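Local coordinates for genome polyprotein (Chicken sicinivirus JSY, PDB 6QWT), which is represented here by its 3Dpol part, the RNA-dependent RNA polymerase that copies the viral RNA genome, at residues P416-I421 with E453-P458; G28-T33 with T404-V409; A73-F78 with G250-K255; W67-P72 with L312-L317. All coordinates share one frame; numbering follows the deposited sequence.

Contact 1: residues P416-I421 with E453-P458; sequences PFQDVI and EPIFIP
Gln418 and Ile455 meet through a paired amide contact in the thumb domain of the polymerase, where helix 417-428 faces the irregular linker between helices 433-449 and 459-469. Here the carboxamide of Gln418 bonds both the N-H and the C=O of Ile455, as a neighbouring peptide group might. CG of Gln418 stands anti to the backbone N (chi1 176°), and a bend at chi2 (59°) places CD in front of the linker backbone. OE1 then accepts the N-H of Ile455 at 3.0 Å in a nearly straight bond (168°), while NE2 of Gln418 donates to Ile455 O at 2.8 Å in a more bent one that lies in the plane of that carbonyl. Both polar groups of one peptide residue are thus engaged, and the double grip fixes the flip of the amide. A water adds to it, donating to Gln418 OE1 and to Glu453 O, and NE2 has a further partner in Thr422 OG1.

Ile421, one helical turn on, supplies the apolar half. Its two branches divide the work: CD1 reaches CB of Pro454 at 3.6 Å, and CG2 approaches the ring of Phe456 obliquely. Phe456 in turn lies against Cys440 and Val443 of helix 433-449, and the linker is thereby held between two thumb helices. The ring of Phe417 meets Phe452 edge-to-face. Within segment 416-421, Ile421 CG1 sits 4.1 Å above the plane of the Phe417 ring, offset toward its rim.

Contact 2: residues G28-T33 with T404-V409; sequences GAFPVT and TYQQSV
Phe30 and Gln406 form the dense half of this contact, in which the N-terminal segment 28-33 lies against the short helix 402-408 that opens the thumb. CG of Gln406 stands over the centre of the Phe30 ring, 3.7 Å from the centroid and 12° off the ring normal, a well-formed CH-pi contact. Beyond CG the glutamine chain is extended, which carries its carboxamide out over CD1 and CE1, stacked with the ring at 26° between planes. Gln406 O touches CD2 of the same ring at 3.4 Å. At the ring edge, near its plane, the looser approach of Val409 CG1 to CE2 of Phe30 measures 4.4 Å.

Gln407 shows how a buried amide can fasten a chain that has no regular structure. A bend at chi2 (-61°) brings CD beside Thr33, 3.3 Å from its OG1, which has its hydrogen bond with Glu403 OE1. From there NE2 of Gln407 donates to Pro31 O at 2.9 Å, with that oxygen in the amide plane. OE1 of Gln407 accepts Thr33 N at 3.0 Å, the donor standing well above the plane of the side-chain carbonyl.

Packing thins toward the solvent side, where Pro31 is exposed and the CB of Val32 points away from the helix.

The arrangement is consistent with the bridge from N-terminal fingers to thumb known in picornaviral polymerases. Phe30 also rests on Thr442 and Val443 of helix 433-449, Val409 on Leu424 of helix 417-428, and Thr33 is hydrogen-bonded through its backbone to Val164 of helix 164-168.

Contact 3: residues A73-F78 with G250-K255; sequences AVKLYF and GEELAK
Glu252 does two unlike jobs against Lys75 and Phe78: its carboxylate joins two lysines whose NZ atoms lie 4.1 Å apart, while its aliphatic stem packs on an aromatic face. The setting is helix 70-81 packed against helix 243-256 of the polymerase palm, with axes that here approach to 11.5 Å and cross at -39°. Lys75 NZ binds Glu252 OE1 at 2.9 Å on the syn lone pair, and Lys255 NZ makes a long salt bridge of 3.8 Å to Glu252 OE2. The shared negative charge probably offsets the repulsion between the two ammonium groups.

A bend at chi2 (-67°) places CD of Glu252 near Val74 CG1 and Lys75 NZ. Nearer the backbone, CG of Glu252 meets Val74 CG1 at 3.6 Å. CB lies over the Phe78 ring, 3.8 Å from the centroid, in a CH-pi contact offset toward the rim. The charged network thus borders the solvent, and the hydrocarbon part of the contact continues inward to Met306 and Ile310 of helix 298-316. Tyr77 CD2 backs the other face of Phe78; at its edge, Leu253 CD2 reaches CE1 of Phe78 at 4.0 Å.

Contact 4: residues W67-P72 with L312-L317; sequences WPSLIP and LLSAML
Ser314 takes hydrogen bonds from two residues of segment 67-72, one at its side chain and one at its backbone. Trp67 NE1 donates to Ser314 OG at 3.0 Å in an almost straight bond (171°) lying in the indole plane. Ser69 OG donates to Ser314 O and is modelled at 2.5 Å, a shortness not to be over-read at this resolution. With chi1 at 79°, in the crowded position between the backbone N and the carbonyl carbon, Ser314 OG meets the indole N-H and also bonds to Ser311 O, one turn back in its own helix, which helps to orient the hydroxyl. The close approach of helix and loop is consistent with the small size of the residues that meet: the CA atoms of Ser69 and Ser314 are 5.0 Å apart.

Packing closes around these bonds. Leu70 CD2, of the same segment as Trp67, lies 3.8 Å above one face of the indole, offset toward the rim. Farther out, Leu317 CD1 meets Pro72 CB at 3.9 Å.

The contact joins the start of helix 70-81 to the C-terminal part of helix 298-316, the long palm helix whose N-terminal part belongs to polymerase motif B. Trp67 also touches Val245 of helix 243-256 and Gln356 of helix 346-356, while Leu312 packs on Ile329 and Cys331 of strand 327-332.

The four contacts form two groups on opposite sides of the chain's centre. Contacts 1 and 2 belong to the thumb and its N-terminal attachment; their centres lie about 15 Å apart and they meet where Phe417 CZ touches Val409 O at 3.3 Å. Contacts 3 and 4 share helix 70-81, beside the palm, with centres about 13 Å apart and Ala73 CB 3.4 Å from Ser314 N. Between the groups the centres are about 42 to 49 Å apart. Contact 4 is tied to the catalytic region indirectly, through helix 298-316, which packs on strand 327-332, the strand that leads into the GDD turn of the polymerase active site.

Contact 1: residues P416-I421 with E453-P458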
loop_
_atom_site.group_PDB
_atom_site.type_symbol
_atom_site.label_atom_id
_atom_site.label_comp_id
_atom_site.label_asym_id
_atom_site.label_seq_id
_atom_site.Cartn_x
_atom_site.Cartn_y
_atom_site.Cartn_z
ATOM N N PRO A 416 4.602 -17.607 18.245
ATOM C CA PRO A 416 5.786 -18.480 18.246
ATOM C C PRO A 416 6.901 -17.843 17.432
ATOM O O PRO A 416 6.729 -17.527 16.252
ATOM C CB PRO A 416 5.275 -19.776 17.604
ATOM C CG PRO A 416 3.782 -19.719 17.750
ATOM C CD PRO A 416 3.425 -18.269 17.658
ATOM N N PHE A 417 8.054 -17.643 18.077
ATOM C CA PHE A 417 9.133 -16.897 17.438
ATOM C C PHE A 417 9.626 -17.588 16.173
ATOM O O PHE A 417 10.125 -16.921 15.260
ATOM C CB PHE A 417 10.286 -16.691 18.421
ATOM C CG PHE A 417 11.415 -15.872 17.864
ATOM C CD1 PHE A 417 11.166 -14.671 17.222
ATOM C CD2 PHE A 417 12.727 -16.302 17.983
ATOM C CE1 PHE A 417 12.203 -13.912 16.705
ATOM C CE2 PHE A 417 13.768 -15.545 17.473
ATOM C CZ PHE A 417 13.504 -14.349 16.832
ATOM N N GLN A 418 9.488 -18.915 16.095
ATOM C CA GLN A 418 9.906 -19.630 14.892
ATOM C C GLN A 418 9.136 -19.156 13.668
ATOM O O GLN A 418 9.673 -19.171 12.555
ATOM C CB GLN A 418 9.732 -21.138 15.093
ATOM C CG GLN A 418 10.055 -21.990 13.871
ATOM C CD GLN A 418 11.484 -21.810 13.389
ATOM O OE1 GLN A 418 12.434 -21.958 14.157
ATOM N NE2 GLN A 418 11.640 -21.489 12.108
ATOM N N ASP A 419 7.890 -18.711 13.851
ATOM C CA ASP A 419 7.133 -18.157 12.733
ATOM C C ASP A 419 7.762 -16.871 12.210
ATOM O O ASP A 419 7.697 -16.599 11.005
ATOM C CB ASP A 419 5.683 -17.908 13.146
ATOM C CG ASP A 419 4.936 -19.192 13.459
ATOM O OD1 ASP A 419 3.713 -19.127 13.708
ATOM O OD2 ASP A 419 5.575 -20.266 13.459
ATOM N N VAL A 420 8.372 -16.074 13.090
ATOM C CA VAL A 420 9.073 -14.873 12.645
ATOM C C VAL A 420 10.307 -15.248 11.832
ATOM O O VAL A 420 10.581 -14.654 10.780
ATOM C CB VAL A 420 9.434 -13.992 13.854
ATOM C CG1 VAL A 420 10.330 -12.830 13.429
ATOM C CG2 VAL A 420 8.171 -13.483 14.534
ATOM N N ILE A 421 11.065 -16.243 12.300
ATOM C CA ILE A 421 12.264 -16.678 11.587
ATOM C C ILE A 421 11.902 -17.260 10.228
ATOM O O ILE A 421 12.559 -16.972 9.219
ATOM C CB ILE A 421 13.046 -17.691 12.442
ATOM C CG1 ILE A 421 13.868 -16.969 13.504
ATOM C CG2 ILE A 421 13.946 -18.561 11.578
ATOM C CD1 ILE A 421 13.834 -17.665 14.814
ATOM N N GLU A 453 16.242 -22.223 20.140
ATOM C CA GLU A 453 16.907 -22.926 19.047
ATOM C C GLU A 453 16.151 -22.673 17.748
ATOM O O GLU A 453 15.142 -23.342 17.474
ATOM C CB GLU A 453 16.990 -24.426 19.340
ATOM C CG GLU A 453 17.474 -25.268 18.165
ATOM C CD GLU A 453 18.242 -26.501 18.597
ATOM O OE1 GLU A 453 19.244 -26.843 17.934
ATOM O OE2 GLU A 453 17.838 -27.134 19.596
ATOM N N PRO A 454 16.573 -21.717 16.928
ATOM C CA PRO A 454 15.890 -21.479 15.655
ATOM C C PRO A 454 16.229 -22.542 14.625
ATOM O O PRO A 454 17.337 -23.085 14.593
ATOM C CB PRO A 454 16.422 -20.110 15.221
ATOM C CG PRO A 454 17.772 -20.033 15.848
ATOM C CD PRO A 454 17.663 -20.753 17.163
ATOM N N ILE A 455 15.249 -22.836 13.776
ATOM C CA ILE A 455 15.407 -23.746 12.647
ATOM C C ILE A 455 15.183 -22.936 11.378
ATOM O O ILE A 455 14.115 -22.336 11.201
ATOM C CB ILE A 455 14.432 -24.933 12.720
ATOM C CG1 ILE A 455 14.677 -25.756 13.990
ATOM C CG2 ILE A 455 14.552 -25.797 11.478
ATOM C CD1 ILE A 455 15.941 -26.588 13.958
ATOM N N PHE A 456 16.181 -22.913 10.501
ATOM C CA PHE A 456 16.115 -22.147 9.264
ATOM C C PHE A 456 15.788 -23.061 8.092
ATOM O O PHE A 456 16.306 -24.178 7.997
ATOM C CB PHE A 456 17.434 -21.416 9.008
ATOM C CG PHE A 456 17.844 -20.486 10.119
ATOM C CD1 PHE A 456 17.410 -19.170 10.135
ATOM C CD2 PHE A 456 18.664 -20.929 11.147
ATOM C CE1 PHE A 456 17.786 -18.308 11.156
ATOM C CE2 PHE A 456 19.044 -20.076 12.170
ATOM C CZ PHE A 456 18.601 -18.763 12.176
ATOM N N ILE A 457 14.917 -22.585 7.207
ATOM C CA ILE A 457 14.645 -23.321 5.967
ATOM C C ILE A 457 15.939 -23.447 5.172
ATOM O O ILE A 457 16.620 -22.429 4.934
ATOM C CB ILE A 457 13.567 -22.603 5.140
ATOM C CG1 ILE A 457 12.330 -22.335 5.995
ATOM C CG2 ILE A 457 13.207 -23.421 3.902
ATOM C CD1 ILE A 457 11.341 -21.385 5.349
ATOM N N PRO A 458 16.338 -24.646 4.752
ATOM C CA PRO A 458 17.606 -24.786 4.025
ATOM C C PRO A 458 17.579 -24.011 2.717
ATOM O O PRO A 458 16.541 -23.892 2.061
ATOM C CB PRO A 458 17.720 -26.297 3.785
ATOM C CG PRO A 458 16.774 -26.923 4.774
ATOM C CD PRO A 458 15.661 -25.940 4.940
HETATM O O HOH W 1 12.617 -23.611 16.421
#

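Contact 2: residues G28-T33 with T404-V409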
loop_
_atom_site.group_PDB
_atom_site.type_symbol
_atom_site.label_atom_id
_atom_site.label_comp_id
_atom_site.label_asym_id
_atom_site.label_seq_id
_atom_site.Cartn_x
_atom_site.Cartn_y
_atom_site.Cartn_z
ATOM N N GLY A 28 19.994 -9.143 20.395
ATOM C CA GLY A 28 21.313 -8.551 20.292
ATOM C C GLY A 28 22.089 -8.823 19.017
ATOM O O GLY A 28 23.244 -8.395 18.918
ATOM N N ALA A 29 21.486 -9.496 18.029
ATOM C CA ALA A 29 22.250 -10.064 16.917
ATOM C C ALA A 29 22.934 -8.994 16.070
ATOM O O ALA A 29 24.095 -9.160 15.678
ATOM C CB ALA A 29 21.334 -10.926 16.046
ATOM N N PHE A 30 22.238 -7.908 15.765
ATOM C CA PHE A 30 22.748 -6.847 14.911
ATOM C C PHE A 30 22.657 -5.513 15.634
ATOM O O PHE A 30 21.877 -5.363 16.581
ATOM C CB PHE A 30 21.964 -6.776 13.591
ATOM C CG PHE A 30 21.953 -8.067 12.828
ATOM C CD1 PHE A 30 22.967 -8.367 11.931
ATOM C CD2 PHE A 30 20.932 -8.987 13.010
ATOM C CE1 PHE A 30 22.961 -9.558 11.230
ATOM C CE2 PHE A 30 20.921 -10.180 12.311
ATOM C CZ PHE A 30 21.938 -10.465 11.421
ATOM N N PRO A 31 23.459 -4.528 15.227
ATOM C CA PRO A 31 23.301 -3.176 15.780
ATOM C C PRO A 31 21.883 -2.662 15.562
ATOM O O PRO A 31 21.354 -2.700 14.449
ATOM C CB PRO A 31 24.333 -2.352 15.001
ATOM C CG PRO A 31 25.377 -3.349 14.600
ATOM C CD PRO A 31 24.636 -4.635 14.345
ATOM N N VAL A 32 21.268 -2.186 16.641
ATOM C CA VAL A 32 19.868 -1.776 16.610
ATOM C C VAL A 32 19.772 -0.414 15.929
ATOM O O VAL A 32 20.170 0.605 16.497
ATOM C CB VAL A 32 19.266 -1.739 18.019
ATOM C CG1 VAL A 32 17.845 -1.186 17.982
ATOM C CG2 VAL A 32 19.283 -3.132 18.633
ATOM N N THR A 33 19.248 -0.397 14.702
ATOM C CA THR A 33 18.977 0.836 13.976
ATOM C C THR A 33 17.491 1.138 13.874
ATOM O O THR A 33 17.119 2.159 13.285
ATOM C CB THR A 33 19.583 0.778 12.566
ATOM O OG1 THR A 33 18.820 -0.122 11.754
ATOM C CG2 THR A 33 21.027 0.304 12.617
ATOM N N THR A 404 16.031 -4.884 6.474
ATOM C CA THR A 404 14.673 -5.371 6.692
ATOM C C THR A 404 14.665 -6.583 7.619
ATOM O O THR A 404 14.054 -6.553 8.693
ATOM C CB THR A 404 14.017 -5.710 5.350
ATOM O OG1 THR A 404 13.869 -4.515 4.571
ATOM C CG2 THR A 404 12.652 -6.335 5.572
ATOM N N TYR A 405 15.341 -7.663 7.225
ATOM C CA TYR A 405 15.291 -8.889 8.015
ATOM C C TYR A 405 16.319 -8.931 9.140
ATOM O O TYR A 405 16.162 -9.732 10.069
ATOM C CB TYR A 405 15.461 -10.125 7.117
ATOM C CG TYR A 405 16.616 -10.082 6.143
ATOM C CD1 TYR A 405 16.433 -9.638 4.839
ATOM C CD2 TYR A 405 17.883 -10.517 6.514
ATOM C CE1 TYR A 405 17.484 -9.609 3.933
ATOM C CE2 TYR A 405 18.943 -10.492 5.614
ATOM C CZ TYR A 405 18.736 -10.037 4.326
ATOM O OH TYR A 405 19.779 -10.006 3.429
ATOM N N GLN A 406 17.359 -8.094 9.088
ATOM C CA GLN A 406 18.279 -8.005 10.218
ATOM C C GLN A 406 17.618 -7.326 11.413
ATOM O O GLN A 406 17.831 -7.730 12.562
ATOM C CB GLN A 406 19.549 -7.260 9.811
ATOM C CG GLN A 406 20.489 -8.081 8.937
ATOM C CD GLN A 406 21.616 -7.252 8.349
ATOM O OE1 GLN A 406 21.579 -6.022 8.376
ATOM N NE2 GLN A 406 22.628 -7.925 7.811
ATOM N N GLN A 407 16.807 -6.297 11.162
ATOM C CA GLN A 407 16.159 -5.584 12.257
ATOM C C GLN A 407 14.880 -6.281 12.710
ATOM O O GLN A 407 14.613 -6.362 13.913
ATOM C CB GLN A 407 15.857 -4.143 11.842
ATOM C CG GLN A 407 17.088 -3.304 11.538
ATOM C CD GLN A 407 18.021 -3.165 12.728
ATOM O OE1 GLN A 407 17.610 -2.745 13.812
ATOM N NE2 GLN A 407 19.286 -3.515 12.529
ATOM N N SER A 408 14.080 -6.788 11.766
ATOM C CA SER A 408 12.791 -7.373 12.129
ATOM C C SER A 408 12.956 -8.607 13.004
ATOM O O SER A 408 12.110 -8.871 13.866
ATOM C CB SER A 408 11.994 -7.734 10.876
ATOM O OG SER A 408 11.588 -6.574 10.171
ATOM N N VAL A 409 14.032 -9.372 12.800
ATOM C CA VAL A 409 14.208 -10.613 13.541
ATOM C C VAL A 409 14.438 -10.357 15.022
ATOM O O VAL A 409 14.250 -11.264 15.841
ATOM C CB VAL A 409 15.365 -11.437 12.941
ATOM C CG1 VAL A 409 16.711 -10.851 13.350
ATOM C CG2 VAL A 409 15.251 -12.896 13.361
#

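Contact 3: residues A73-F78 with G250-K255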
loop_
_atom_site.group_PDB
_atom_site.type_symbol
_atom_site.label_atom_id
_atom_site.label_comp_id
_atom_site.label_asym_id
_atom_site.label_seq_id
_atom_site.Cartn_x
_atom_site.Cartn_y
_atom_site.Cartn_z
ATOM N N ALA A 73 -3.628 14.133 -18.783
ATOM C CA ALA A 73 -3.015 12.955 -18.176
ATOM C C ALA A 73 -4.055 11.884 -17.887
ATOM O O ALA A 73 -3.793 10.690 -18.069
ATOM C CB ALA A 73 -2.276 13.342 -16.894
ATOM N N VAL A 74 -5.244 12.295 -17.436
ATOM C CA VAL A 74 -6.329 11.342 -17.209
ATOM C C VAL A 74 -6.656 10.597 -18.499
ATOM O O VAL A 74 -6.729 9.363 -18.525
ATOM C CB VAL A 74 -7.567 12.060 -16.642
ATOM C CG1 VAL A 74 -8.756 11.113 -16.601
ATOM C CG2 VAL A 74 -7.274 12.627 -15.259
ATOM N N LYS A 75 -6.849 11.342 -19.591
ATOM C CA LYS A 75 -7.163 10.717 -20.872
ATOM C C LYS A 75 -6.033 9.811 -21.339
ATOM O O LYS A 75 -6.280 8.714 -21.851
ATOM C CB LYS A 75 -7.454 11.794 -21.919
ATOM C CG LYS A 75 -8.596 12.726 -21.547
ATOM C CD LYS A 75 -9.894 11.955 -21.370
ATOM C CE LYS A 75 -11.028 12.868 -20.941
ATOM N NZ LYS A 75 -12.316 12.125 -20.857
ATOM N N LEU A 76 -4.784 10.247 -21.162
ATOM C CA LEU A 76 -3.646 9.445 -21.599
ATOM C C LEU A 76 -3.588 8.117 -20.854
ATOM O O LEU A 76 -3.408 7.056 -21.464
ATOM C CB LEU A 76 -2.349 10.229 -21.402
ATOM C CG LEU A 76 -1.075 9.511 -21.852
ATOM C CD1 LEU A 76 -1.172 9.124 -23.324
ATOM C CD2 LEU A 76 0.140 10.388 -21.598
ATOM N N TYR A 77 -3.747 8.155 -19.528
ATOM C CA TYR A 77 -3.663 6.930 -18.737
ATOM C C TYR A 77 -4.766 5.948 -19.123
ATOM O O TYR A 77 -4.497 4.776 -19.405
ATOM C CB TYR A 77 -3.723 7.265 -17.248
ATOM C CG TYR A 77 -3.829 6.045 -16.363
ATOM C CD1 TYR A 77 -2.749 5.188 -16.204
ATOM C CD2 TYR A 77 -5.011 5.746 -15.695
ATOM C CE1 TYR A 77 -2.838 4.068 -15.406
ATOM C CE2 TYR A 77 -5.110 4.624 -14.891
ATOM C CZ TYR A 77 -4.017 3.790 -14.750
ATOM O OH TYR A 77 -4.094 2.667 -13.958
ATOM N N PHE A 78 -6.016 6.413 -19.156
ATOM C CA PHE A 78 -7.116 5.522 -19.508
ATOM C C PHE A 78 -7.078 5.096 -20.967
ATOM O O PHE A 78 -7.625 4.039 -21.303
ATOM C CB PHE A 78 -8.452 6.184 -19.190
ATOM C CG PHE A 78 -8.830 6.095 -17.743
ATOM C CD1 PHE A 78 -9.447 4.959 -17.244
ATOM C CD2 PHE A 78 -8.549 7.138 -16.877
ATOM C CE1 PHE A 78 -9.787 4.873 -15.909
ATOM C CE2 PHE A 78 -8.885 7.060 -15.544
ATOM C CZ PHE A 78 -9.509 5.928 -15.059
ATOM N N GLY A 250 -13.086 9.087 -10.805
ATOM C CA GLY A 250 -14.433 8.586 -10.590
ATOM C C GLY A 250 -15.328 8.772 -11.799
ATOM O O GLY A 250 -16.153 7.909 -12.110
ATOM N N GLU A 251 -15.173 9.896 -12.503
ATOM C CA GLU A 251 -15.992 10.143 -13.686
ATOM C C GLU A 251 -15.624 9.212 -14.838
ATOM O O GLU A 251 -16.503 8.812 -15.610
ATOM C CB GLU A 251 -15.870 11.608 -14.105
ATOM C CG GLU A 251 -16.657 12.558 -13.207
ATOM C CD GLU A 251 -16.131 13.981 -13.241
ATOM O OE1 GLU A 251 -15.362 14.309 -14.171
ATOM O OE2 GLU A 251 -16.488 14.767 -12.334
ATOM N N GLU A 252 -14.344 8.852 -14.968
ATOM C CA GLU A 252 -13.953 7.873 -15.978
ATOM C C GLU A 252 -14.484 6.490 -15.628
ATOM O O GLU A 252 -15.058 5.799 -16.477
ATOM C CB GLU A 252 -12.430 7.836 -16.123
ATOM C CG GLU A 252 -11.797 9.138 -16.580
ATOM C CD GLU A 252 -12.158 9.508 -18.009
ATOM O OE1 GLU A 252 -12.190 10.720 -18.317
ATOM O OE2 GLU A 252 -12.412 8.593 -18.821
ATOM N N LEU A 253 -14.292 6.067 -14.376
ATOM C CA LEU A 253 -14.765 4.754 -13.957
ATOM C C LEU A 253 -16.284 4.663 -14.005
ATOM O O LEU A 253 -16.834 3.573 -14.198
ATOM C CB LEU A 253 -14.255 4.441 -12.552
ATOM C CG LEU A 253 -12.741 4.292 -12.406
ATOM C CD1 LEU A 253 -12.375 4.040 -10.952
ATOM C CD2 LEU A 253 -12.232 3.168 -13.294
ATOM N N ALA A 254 -16.976 5.792 -13.832
ATOM C CA ALA A 254 -18.434 5.792 -13.933
ATOM C C ALA A 254 -18.891 5.336 -15.312
ATOM O O ALA A 254 -19.915 4.654 -15.439
ATOM C CB ALA A 254 -18.986 7.185 -13.627
ATOM N N LYS A 255 -18.144 5.702 -16.356
ATOM C CA LYS A 255 -18.495 5.309 -17.714
ATOM C C LYS A 255 -18.095 3.875 -18.029
ATOM O O LYS A 255 -18.679 3.266 -18.932
ATOM C CB LYS A 255 -17.847 6.269 -18.717
ATOM C CG LYS A 255 -18.361 7.703 -18.597
ATOM C CD LYS A 255 -17.755 8.621 -19.647
ATOM C CE LYS A 255 -16.366 9.068 -19.232
ATOM N NZ LYS A 255 -15.674 9.841 -20.301
#

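Contact 4: residues W67-P72 with L312-L317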
loop_
_atom_site.group_PDB
_atom_site.type_symbol
_atom_site.label_atom_id
_atom_site.label_comp_id
_atom_site.label_asym_id
_atom_site.label_seq_id
_atom_site.Cartn_x
_atom_site.Cartn_y
_atom_site.Cartn_z
ATOM N N TRP A 67 -4.992 21.251 -12.788
ATOM C CA TRP A 67 -3.941 21.999 -13.452
ATOM C C TRP A 67 -3.952 21.671 -14.945
ATOM O O TRP A 67 -4.502 20.647 -15.356
ATOM C CB TRP A 67 -2.583 21.698 -12.815
ATOM C CG TRP A 67 -2.305 20.264 -12.481
ATOM C CD1 TRP A 67 -1.571 19.376 -13.220
ATOM C CD2 TRP A 67 -2.712 19.560 -11.301
ATOM N NE1 TRP A 67 -1.512 18.160 -12.580
ATOM C CE2 TRP A 67 -2.205 18.246 -11.401
ATOM C CE3 TRP A 67 -3.466 19.907 -10.175
ATOM C CZ2 TRP A 67 -2.428 17.284 -10.416
ATOM C CZ3 TRP A 67 -3.686 18.949 -9.201
ATOM C CH2 TRP A 67 -3.169 17.656 -9.327
ATOM N N PRO A 68 -3.376 22.546 -15.783
ATOM C CA PRO A 68 -3.583 22.423 -17.239
ATOM C C PRO A 68 -3.293 21.052 -17.831
ATOM O O PRO A 68 -3.953 20.664 -18.802
ATOM C CB PRO A 68 -2.629 23.483 -17.804
ATOM C CG PRO A 68 -2.612 24.532 -16.763
ATOM C CD PRO A 68 -2.679 23.801 -15.444
ATOM N N SER A 69 -2.333 20.307 -17.288
ATOM C CA SER A 69 -1.967 19.008 -17.835
ATOM C C SER A 69 -2.681 17.846 -17.157
ATOM O O SER A 69 -2.440 16.693 -17.526
ATOM C CB SER A 69 -0.451 18.805 -17.741
ATOM O OG SER A 69 -0.027 18.702 -16.391
ATOM N N LEU A 70 -3.564 18.116 -16.188
ATOM C CA LEU A 70 -4.172 17.034 -15.415
ATOM C C LEU A 70 -5.192 16.256 -16.242
ATOM O O LEU A 70 -5.120 15.023 -16.329
ATOM C CB LEU A 70 -4.816 17.587 -14.142
ATOM C CG LEU A 70 -5.504 16.533 -13.266
ATOM C CD1 LEU A 70 -4.556 15.375 -12.953
ATOM C CD2 LEU A 70 -6.043 17.152 -11.984
ATOM N N ILE A 71 -6.163 16.955 -16.838
ATOM C CA ILE A 71 -7.151 16.276 -17.682
ATOM C C ILE A 71 -6.494 15.535 -18.842
ATOM O O ILE A 71 -6.883 14.385 -19.109
ATOM C CB ILE A 71 -8.223 17.275 -18.155
ATOM C CG1 ILE A 71 -8.933 17.916 -16.959
ATOM C CG2 ILE A 71 -9.205 16.592 -19.111
ATOM C CD1 ILE A 71 -10.203 17.237 -16.564
ATOM N N PRO A 72 -5.532 16.113 -19.575
ATOM C CA PRO A 72 -4.821 15.304 -20.580
ATOM C C PRO A 72 -4.176 14.054 -20.001
ATOM O O PRO A 72 -4.179 13.005 -20.656
ATOM C CB PRO A 72 -3.779 16.285 -21.135
ATOM C CG PRO A 72 -4.404 17.616 -20.957
ATOM C CD PRO A 72 -5.140 17.533 -19.653
ATOM N N LEU A 312 1.962 11.509 -12.201
ATOM C CA LEU A 312 3.248 11.464 -12.896
ATOM C C LEU A 312 3.104 11.860 -14.359
ATOM O O LEU A 312 3.903 12.648 -14.878
ATOM C CB LEU A 312 3.856 10.067 -12.786
ATOM C CG LEU A 312 4.339 9.625 -11.406
ATOM C CD1 LEU A 312 4.430 8.104 -11.338
ATOM C CD2 LEU A 312 5.680 10.270 -11.070
ATOM N N LEU A 313 2.089 11.320 -15.039
ATOM C CA LEU A 313 1.868 11.663 -16.439
ATOM C C LEU A 313 1.596 13.156 -16.606
ATOM O O LEU A 313 2.045 13.768 -17.581
ATOM C CB LEU A 313 0.715 10.832 -17.003
ATOM C CG LEU A 313 1.010 9.345 -17.233
ATOM C CD1 LEU A 313 -0.272 8.532 -17.326
ATOM C CD2 LEU A 313 1.850 9.138 -18.480
ATOM N N SER A 314 0.874 13.766 -15.659
ATOM C CA SER A 314 0.605 15.198 -15.763
ATOM C C SER A 314 1.885 16.015 -15.627
ATOM O O SER A 314 1.965 17.140 -16.137
ATOM C CB SER A 314 -0.426 15.630 -14.712
ATOM O OG SER A 314 0.167 15.786 -13.434
ATOM N N ALA A 315 2.895 15.465 -14.950
ATOM C CA ALA A 315 4.196 16.118 -14.861
ATOM C C ALA A 315 5.007 15.922 -16.137
ATOM O O ALA A 315 5.634 16.867 -16.632
ATOM C CB ALA A 315 4.974 15.576 -13.659
ATOM N N MET A 316 5.009 14.704 -16.677
ATOM C CA MET A 316 5.788 14.431 -17.877
ATOM C C MET A 316 5.192 15.122 -19.100
ATOM O O MET A 316 5.932 15.502 -20.016
ATOM C CB MET A 316 5.894 12.916 -18.084
ATOM C CG MET A 316 6.404 12.169 -16.842
ATOM S SD MET A 316 6.475 10.359 -16.985
ATOM C CE MET A 316 5.182 10.079 -18.173
ATOM N N LEU A 317 3.872 15.325 -19.117
ATOM C CA LEU A 317 3.225 15.983 -20.246
ATOM C C LEU A 317 3.670 17.431 -20.415
ATOM O O LEU A 317 3.510 17.989 -21.505
ATOM C CB LEU A 317 1.705 15.922 -20.086
ATOM C CG LEU A 317 1.055 14.622 -20.561
ATOM C CD1 LEU A 317 -0.399 14.566 -20.123
ATOM C CD2 LEU A 317 1.181 14.483 -22.071
#